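Local coordinates for protein phage terminase large subunit (Thermus phage P7426, PDB 7KS4) that probably acts as the ATP-driven motor that pumps viral DNA into empty capsids, this chain being its N-terminal ATPase domain, whose parent protein also carries an endonuclease domain, at residues I71-T74 against Y75-E79; E79-F82 against G83-E87; A157-P160 against F161-S165. One frame throughout, in Å; residues are numbered along the deposited sequence.

The contacts lie in order along the P-loop ATPase domain. Contact 1 is the turn from strand 67-72 into helix 75-92, and contact 2 continues along that helix, sharing Glu79; their centres are about 11 Å apart. Contact 3 follows strand 150-153, the neighbour of 67-72 in the central sheet, and leads into helix 161-175. Contacts 1 and 3, with centres about 13 Å apart, touch where Ile159 and Met158 pack on residues 71-73, whereas contacts 2 and 3 stay about 10 Å apart at their nearest atoms. Contact 2 supplies Arg84 to the ADP pocket, contact 1 joins the same helix to Asp154 through Gln77, and contact 3 comes just after Asp154 and the predicted catalytic Glu155.

Contact 1 of 3, residues I71-T74 against Y75-E79; sequences IAPT and YDQAE
Thr74 and Gln77 meet at the start of helix 75-92, where the threonine is the N-cap. Its OG1 stands between the backbone N and the carbonyl carbon (chi1 61°), turned toward the first helical turn, and accepts Gln77 N at 3.2 Å with an N-H...O angle of 151°. The same oxygen lies 3.4 Å from Gln77 CB. Thr74 O takes the next amide, Ala78 N, at 2.9 Å, so one residue receives two N-H groups of the opening turn. Beneath the cap, Ala72 CB rests against the turn, 3.3 Å from Ala78 N and 3.6 Å from Gln77 CG. Gln77 carries CG anti to its own N (chi1 -174°), which lays the methylene on Ala72 and alongside Pro73, whose CD is 4.1 Å from that CG. The chain bends beyond CG, and its amide leaves the turn to donate from NE2 to Asp154 OD2. Tyr75 points the other way and bonds through OH to Asn142. A hydroxyl cap and a small apolar seat therefore fix the base of Gln77, which probably orients Asp154 of the predicted Walker B motif beside the magnesium site.

Contact 2 of 3, residues E79-F82 against G83-E87; sequences EIIF and GRVVE
The Phe82 ring and the Arg84 guanidinium are the flat groups of this helical stretch, and each meets a neighbour one turn away at an oblique angle. Val86 CG2 approaches the phenyl ring, 3.6 Å from Phe82 CE1, and Gly83 N also lies obliquely near it; Leu103, Leu108 and Phe132 touch this side chain too. A trans first torsion (chi1 -177°) carries the ring off the helix toward the sheet. The guanidinium has Ile80 CG2 beside it, 3.9 Å from Arg84 NE, as the two side chains run next to each other in the same direction. Stretched from CG to NE, the arginine first passes Ile80 O, with CG 3.3 Å from it, and then delivers NH1 to a salt bridge with Glu50; its side chain also touches ADP. On a third side Ile81 CG2 and Val85 CG2 meet at 4.1 Å, and both residues face helix 48-62, at Ser49 and Ser53. Successive i to i+4 bonds hold the backbone: Val85 N to Ile81 O is 2.9 Å, with the donor nearly in line with C=O, whereas Gly83 N reaches Glu79 O from above the carbonyl plane, 39° out of it. Gly83, without a side chain, lies on the partly exposed side of the helix. Helix 75-92 is thus amphipathic: Ile81, Phe82, Val85 and Val86 are buried, while Glu79 and Glu87 are exposed. Arg84 belongs to the ADP pocket of this P-loop ATPase.

Contact 3 of 3, residues A157-P160 against F161-S165; sequences AMIP and FSVWS
Ile159 and Val163 form the tight, buried side of this turn into helix 161-175. Ile159 CG2 comes up against Val163 CB at 3.7 Å and lies 4.0 Å from each of the valine methyls, the two side chains crossing at about a right angle. That methyl is directed at the helix because CG2 is trans to the isoleucine N, while CG1 (chi1 -65°) sits beside the backbone N and carries CD1 to the backbone of Ile71 and Ala72. Val163 also leans on Leu143. Trp164, buried as well, leads away from the loop and sets its indole against Trp190 and, edge-to-face, Phe194. The backbone link is a single bond from Val163 N to Pro160 O, 2.9 Å long but bent: the N-H...O angle is 133°, and the donor stands above the carbonyl plane.

The looser, more exposed side is Pro160 with Phe161 and Ser162. The proline ring makes lighter contacts, its CD 4.1 Å from Val163 CG2 and its CB 3.8 Å from Ser162 OG. Phe161 turns its ring away from the loop to meet Trp190, with planes at about 50°. Within the two segments, then, apolar contact and one bent backbone bond make the join, and Trp190 NE1, bonded to Ile159 O, adds a tie to the start of helix 190-197. The turn comes shortly after Asp154 and the predicted catalytic Glu155, with its buried hydrocarbon facing inward and its proline side open to solvent.

Contact 1 of 3, residues I71-T74 against Y75-E79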
loop_
_atom_site.group_PDB
_atom_site.type_symbol
_atom_site.label_atom_id
_atom_site.label_comp_id
_atom_site.label_asym_id
_atom_site.label_seq_id
_atom_site.Cartn_x
_atom_site.Cartn_y
_atom_site.Cartn_z
ATOM N N ILE A 71 5.354 1.398 5.567
ATOM C CA ILE A 71 5.916 2.583 6.202
ATOM C C ILE A 71 4.857 3.671 6.174
ATOM O O ILE A 71 4.265 3.939 5.122
ATOM C CB ILE A 71 7.198 3.060 5.495
ATOM C CG1 ILE A 71 8.100 1.864 5.182
ATOM C CG2 ILE A 71 7.916 4.106 6.370
ATOM C CD1 ILE A 71 9.341 2.216 4.399
ATOM N N ALA A 72 4.619 4.288 7.320
ATOM C CA ALA A 72 3.715 5.420 7.451
ATOM C C ALA A 72 4.447 6.562 8.122
ATOM O O ALA A 72 5.593 6.407 8.562
ATOM C CB ALA A 72 2.469 5.031 8.265
ATOM N N PRO A 73 3.830 7.743 8.204
ATOM C CA PRO A 73 4.488 8.852 8.916
ATOM C C PRO A 73 4.704 8.578 10.393
ATOM O O PRO A 73 5.691 9.063 10.963
ATOM C CB PRO A 73 3.532 10.031 8.694
ATOM C CG PRO A 73 2.777 9.683 7.451
ATOM C CD PRO A 73 2.608 8.187 7.511
ATOM N N THR A 74 3.810 7.820 11.028
ATOM C CA THR A 74 3.888 7.499 12.446
ATOM C C THR A 74 3.637 6.011 12.641
ATOM O O THR A 74 3.097 5.333 11.764
ATOM C CB THR A 74 2.859 8.282 13.262
ATOM O OG1 THR A 74 1.541 7.935 12.816
ATOM C CG2 THR A 74 3.075 9.789 13.113
ATOM N N TYR A 75 4.015 5.509 13.819
ATOM C CA TYR A 75 3.756 4.107 14.131
ATOM C C TYR A 75 2.262 3.838 14.268
ATOM O O TYR A 75 1.775 2.788 13.833
ATOM C CB TYR A 75 4.497 3.697 15.405
ATOM C CG TYR A 75 5.884 3.163 15.135
ATOM C CD1 TYR A 75 6.069 2.044 14.331
ATOM C CD2 TYR A 75 7.009 3.770 15.682
ATOM C CE1 TYR A 75 7.327 1.546 14.073
ATOM C CE2 TYR A 75 8.278 3.273 15.425
ATOM C CZ TYR A 75 8.427 2.160 14.619
ATOM O OH TYR A 75 9.677 1.650 14.352
ATOM N N ASP A 76 1.519 4.772 14.863
ATOM C CA ASP A 76 0.074 4.597 14.984
ATOM C C ASP A 76 -0.580 4.488 13.612
ATOM O O ASP A 76 -1.551 3.740 13.435
ATOM C CB ASP A 76 -0.533 5.752 15.780
ATOM C CG ASP A 76 -0.125 5.734 17.241
ATOM O OD1 ASP A 76 -0.008 4.633 17.821
ATOM O OD2 ASP A 76 0.076 6.824 17.813
ATOM N N GLN A 77 -0.068 5.229 12.629
ATOM C CA GLN A 77 -0.599 5.111 11.275
ATOM C C GLN A 77 -0.167 3.798 10.631
ATOM O O GLN A 77 -0.966 3.145 9.951
ATOM C CB GLN A 77 -0.150 6.299 10.425
ATOM C CG GLN A 77 -0.770 6.331 9.029
ATOM C CD GLN A 77 -2.280 6.486 9.060
ATOM O OE1 GLN A 77 -2.836 7.075 9.990
ATOM N NE2 GLN A 77 -2.953 5.956 8.039
ATOM N N ALA A 78 1.088 3.393 10.832
ATOM C CA ALA A 78 1.554 2.137 10.259
ATOM C C ALA A 78 0.810 0.947 10.845
ATOM O O ALA A 78 0.635 -0.068 10.159
ATOM C CB ALA A 78 3.054 1.982 10.488
ATOM N N GLU A 79 0.373 1.051 12.104
ATOM C CA GLU A 79 -0.357 -0.034 12.753
ATOM C C GLU A 79 -1.656 -0.365 12.036
ATOM O O GLU A 79 -2.166 -1.480 12.186
ATOM C CB GLU A 79 -0.672 0.327 14.208
ATOM C CG GLU A 79 0.514 0.239 15.155
ATOM C CD GLU A 79 0.236 0.880 16.508
ATOM O OE1 GLU A 79 -0.953 0.987 16.888
ATOM O OE2 GLU A 79 1.206 1.284 17.187
#

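Contact 2 of 3, residues E79-F82 against G83-E87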
loop_
_atom_site.group_PDB
_atom_site.type_symbol
_atom_site.label_atom_id
_atom_site.label_comp_id
_atom_site.label_asym_id
_atom_site.label_seq_id
_atom_site.Cartn_x
_atom_site.Cartn_y
_atom_site.Cartn_z
ATOM N N GLU A 79 0.373 1.051 12.104
ATOM C CA GLU A 79 -0.357 -0.034 12.753
ATOM C C GLU A 79 -1.656 -0.365 12.036
ATOM O O GLU A 79 -2.166 -1.480 12.186
ATOM C CB GLU A 79 -0.672 0.327 14.208
ATOM C CG GLU A 79 0.514 0.239 15.155
ATOM C CD GLU A 79 0.236 0.880 16.508
ATOM O OE1 GLU A 79 -0.953 0.987 16.888
ATOM O OE2 GLU A 79 1.206 1.284 17.187
ATOM N N ILE A 80 -2.209 0.576 11.272
ATOM C CA ILE A 80 -3.492 0.333 10.619
ATOM C C ILE A 80 -3.350 -0.786 9.597
ATOM O O ILE A 80 -3.992 -1.836 9.706
ATOM C CB ILE A 80 -4.028 1.623 9.976
ATOM C CG1 ILE A 80 -4.276 2.676 11.058
ATOM C CG2 ILE A 80 -5.323 1.341 9.209
ATOM C CD1 ILE A 80 -4.628 4.038 10.518
ATOM N N ILE A 81 -2.501 -0.582 8.589
ATOM C CA ILE A 81 -2.313 -1.622 7.585
ATOM C C ILE A 81 -1.680 -2.856 8.216
ATOM O O ILE A 81 -2.094 -3.987 7.938
ATOM C CB ILE A 81 -1.483 -1.085 6.406
ATOM C CG1 ILE A 81 -2.313 -0.069 5.618
ATOM C CG2 ILE A 81 -1.025 -2.225 5.490
ATOM C CD1 ILE A 81 -1.536 0.659 4.529
ATOM N N PHE A 82 -0.681 -2.665 9.082
ATOM C CA PHE A 82 -0.039 -3.810 9.718
ATOM C C PHE A 82 -1.060 -4.680 10.441
ATOM O O PHE A 82 -1.051 -5.907 10.302
ATOM C CB PHE A 82 1.046 -3.356 10.692
ATOM C CG PHE A 82 1.797 -4.502 11.314
ATOM C CD1 PHE A 82 1.431 -4.996 12.558
ATOM C CD2 PHE A 82 2.840 -5.108 10.638
ATOM C CE1 PHE A 82 2.110 -6.063 13.125
ATOM C CE2 PHE A 82 3.524 -6.172 11.200
ATOM C CZ PHE A 82 3.156 -6.651 12.444
ATOM N N GLY A 83 -1.948 -4.059 11.217
ATOM C CA GLY A 83 -2.931 -4.829 11.964
ATOM C C GLY A 83 -3.890 -5.584 11.063
ATOM O O GLY A 83 -4.321 -6.694 11.382
ATOM N N ARG A 84 -4.243 -4.989 9.926
ATOM C CA ARG A 84 -5.125 -5.674 8.992
ATOM C C ARG A 84 -4.418 -6.841 8.319
ATOM O O ARG A 84 -5.031 -7.888 8.079
ATOM C CB ARG A 84 -5.644 -4.693 7.955
ATOM C CG ARG A 84 -6.486 -3.617 8.569
ATOM C CD ARG A 84 -7.005 -2.685 7.529
ATOM N NE ARG A 84 -7.655 -1.531 8.135
ATOM C CZ ARG A 84 -8.593 -0.811 7.539
ATOM N NH1 ARG A 84 -8.991 -1.142 6.322
ATOM N NH2 ARG A 84 -9.132 0.226 8.163
ATOM N N VAL A 85 -3.132 -6.685 8.008
ATOM C CA VAL A 85 -2.374 -7.806 7.461
ATOM C C VAL A 85 -2.331 -8.946 8.472
ATOM O O VAL A 85 -2.505 -10.116 8.117
ATOM C CB VAL A 85 -0.962 -7.351 7.052
ATOM C CG1 VAL A 85 -0.129 -8.531 6.586
ATOM C CG2 VAL A 85 -1.043 -6.298 5.934
ATOM N N VAL A 86 -2.109 -8.618 9.747
ATOM C CA VAL A 86 -2.067 -9.637 10.794
ATOM C C VAL A 86 -3.351 -10.460 10.792
ATOM O O VAL A 86 -3.314 -11.691 10.686
ATOM C CB VAL A 86 -1.819 -8.995 12.169
ATOM C CG1 VAL A 86 -1.977 -10.031 13.284
ATOM C CG2 VAL A 86 -0.427 -8.382 12.222
ATOM N N GLU A 87 -4.505 -9.797 10.935
ATOM C CA GLU A 87 -5.771 -10.532 10.979
ATOM C C GLU A 87 -5.898 -11.462 9.781
ATOM O O GLU A 87 -6.230 -12.647 9.925
ATOM C CB GLU A 87 -6.964 -9.571 11.021
ATOM C CG GLU A 87 -8.324 -10.262 11.252
ATOM C CD GLU A 87 -8.919 -10.885 9.989
ATOM O OE1 GLU A 87 -8.688 -10.340 8.887
ATOM O OE2 GLU A 87 -9.619 -11.920 10.100
#

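Contact 3 of 3, residues A157-P160 against F161-S165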
loop_
_atom_site.group_PDB
_atom_site.type_symbol
_atom_site.label_atom_id
_atom_site.label_comp_id
_atom_site.label_asym_id
_atom_site.label_seq_id
_atom_site.Cartn_x
_atom_site.Cartn_y
_atom_site.Cartn_z
ATOM N N ALA A 157 2.522 11.170 0.890
ATOM C CA ALA A 157 2.767 12.592 0.665
ATOM C C ALA A 157 3.208 13.301 1.937
ATOM O O ALA A 157 3.749 14.411 1.864
ATOM C CB ALA A 157 1.520 13.265 0.090
ATOM N N MET A 158 2.990 12.685 3.096
ATOM C CA MET A 158 3.453 13.212 4.369
ATOM C C MET A 158 4.786 12.615 4.807
ATOM O O MET A 158 5.297 12.991 5.866
ATOM C CB MET A 158 2.391 12.966 5.447
ATOM C CG MET A 158 1.164 13.848 5.297
ATOM S SD MET A 158 1.544 15.593 5.581
ATOM C CE MET A 158 1.724 15.625 7.363
ATOM N N ILE A 159 5.363 11.715 4.025
ATOM C CA ILE A 159 6.659 11.114 4.330
ATOM C C ILE A 159 7.737 11.917 3.601
ATOM O O ILE A 159 7.594 12.153 2.397
ATOM C CB ILE A 159 6.704 9.633 3.911
ATOM C CG1 ILE A 159 5.708 8.816 4.748
ATOM C CG2 ILE A 159 8.112 9.064 4.063
ATOM C CD1 ILE A 159 5.554 7.377 4.303
ATOM N N PRO A 160 8.805 12.338 4.272
ATOM C CA PRO A 160 9.861 13.083 3.568
ATOM C C PRO A 160 10.458 12.265 2.431
ATOM O O PRO A 160 10.712 11.067 2.571
ATOM C CB PRO A 160 10.894 13.360 4.666
ATOM C CG PRO A 160 10.135 13.272 5.946
ATOM C CD PRO A 160 9.078 12.230 5.717
ATOM N N PHE A 161 10.696 12.932 1.294
ATOM C CA PHE A 161 11.269 12.240 0.143
ATOM C C PHE A 161 12.529 11.477 0.514
ATOM O O PHE A 161 12.800 10.409 -0.050
ATOM C CB PHE A 161 11.592 13.230 -0.979
ATOM C CG PHE A 161 12.149 12.573 -2.207
ATOM C CD1 PHE A 161 11.384 11.670 -2.925
ATOM C CD2 PHE A 161 13.440 12.840 -2.632
ATOM C CE1 PHE A 161 11.886 11.049 -4.048
ATOM C CE2 PHE A 161 13.949 12.227 -3.761
ATOM C CZ PHE A 161 13.168 11.326 -4.470
ATOM N N SER A 162 13.309 12.007 1.459
ATOM C CA SER A 162 14.577 11.387 1.827
ATOM C C SER A 162 14.379 9.966 2.336
ATOM O O SER A 162 15.222 9.091 2.100
ATOM C CB SER A 162 15.284 12.233 2.885
ATOM O OG SER A 162 14.468 12.400 4.030
ATOM N N VAL A 163 13.287 9.714 3.058
ATOM C CA VAL A 163 12.998 8.346 3.481
ATOM C C VAL A 163 12.921 7.432 2.265
ATOM O O VAL A 163 13.502 6.340 2.251
ATOM C CB VAL A 163 11.708 8.303 4.322
ATOM C CG1 VAL A 163 11.394 6.878 4.763
ATOM C CG2 VAL A 163 11.841 9.206 5.550
ATOM N N TRP A 164 12.237 7.878 1.209
ATOM C CA TRP A 164 12.176 7.083 -0.012
ATOM C C TRP A 164 13.550 6.980 -0.669
ATOM O O TRP A 164 14.077 5.880 -0.873
ATOM C CB TRP A 164 11.160 7.683 -0.992
ATOM C CG TRP A 164 11.274 7.056 -2.344
ATOM C CD1 TRP A 164 11.936 7.558 -3.424
ATOM C CD2 TRP A 164 10.752 5.784 -2.748
ATOM N NE1 TRP A 164 11.849 6.688 -4.479
ATOM C CE2 TRP A 164 11.126 5.589 -4.091
ATOM C CE3 TRP A 164 10.004 4.790 -2.106
ATOM C CZ2 TRP A 164 10.776 4.448 -4.804
ATOM C CZ3 TRP A 164 9.658 3.663 -2.813
ATOM C CH2 TRP A 164 10.041 3.497 -4.151
ATOM N N SER A 165 14.155 8.128 -1.000
ATOM C CA SER A 165 15.345 8.114 -1.850
ATOM C C SER A 165 16.498 7.371 -1.190
ATOM O O SER A 165 17.258 6.664 -1.863
ATOM C CB SER A 165 15.769 9.544 -2.195
ATOM O OG SER A 165 16.149 10.257 -1.035
#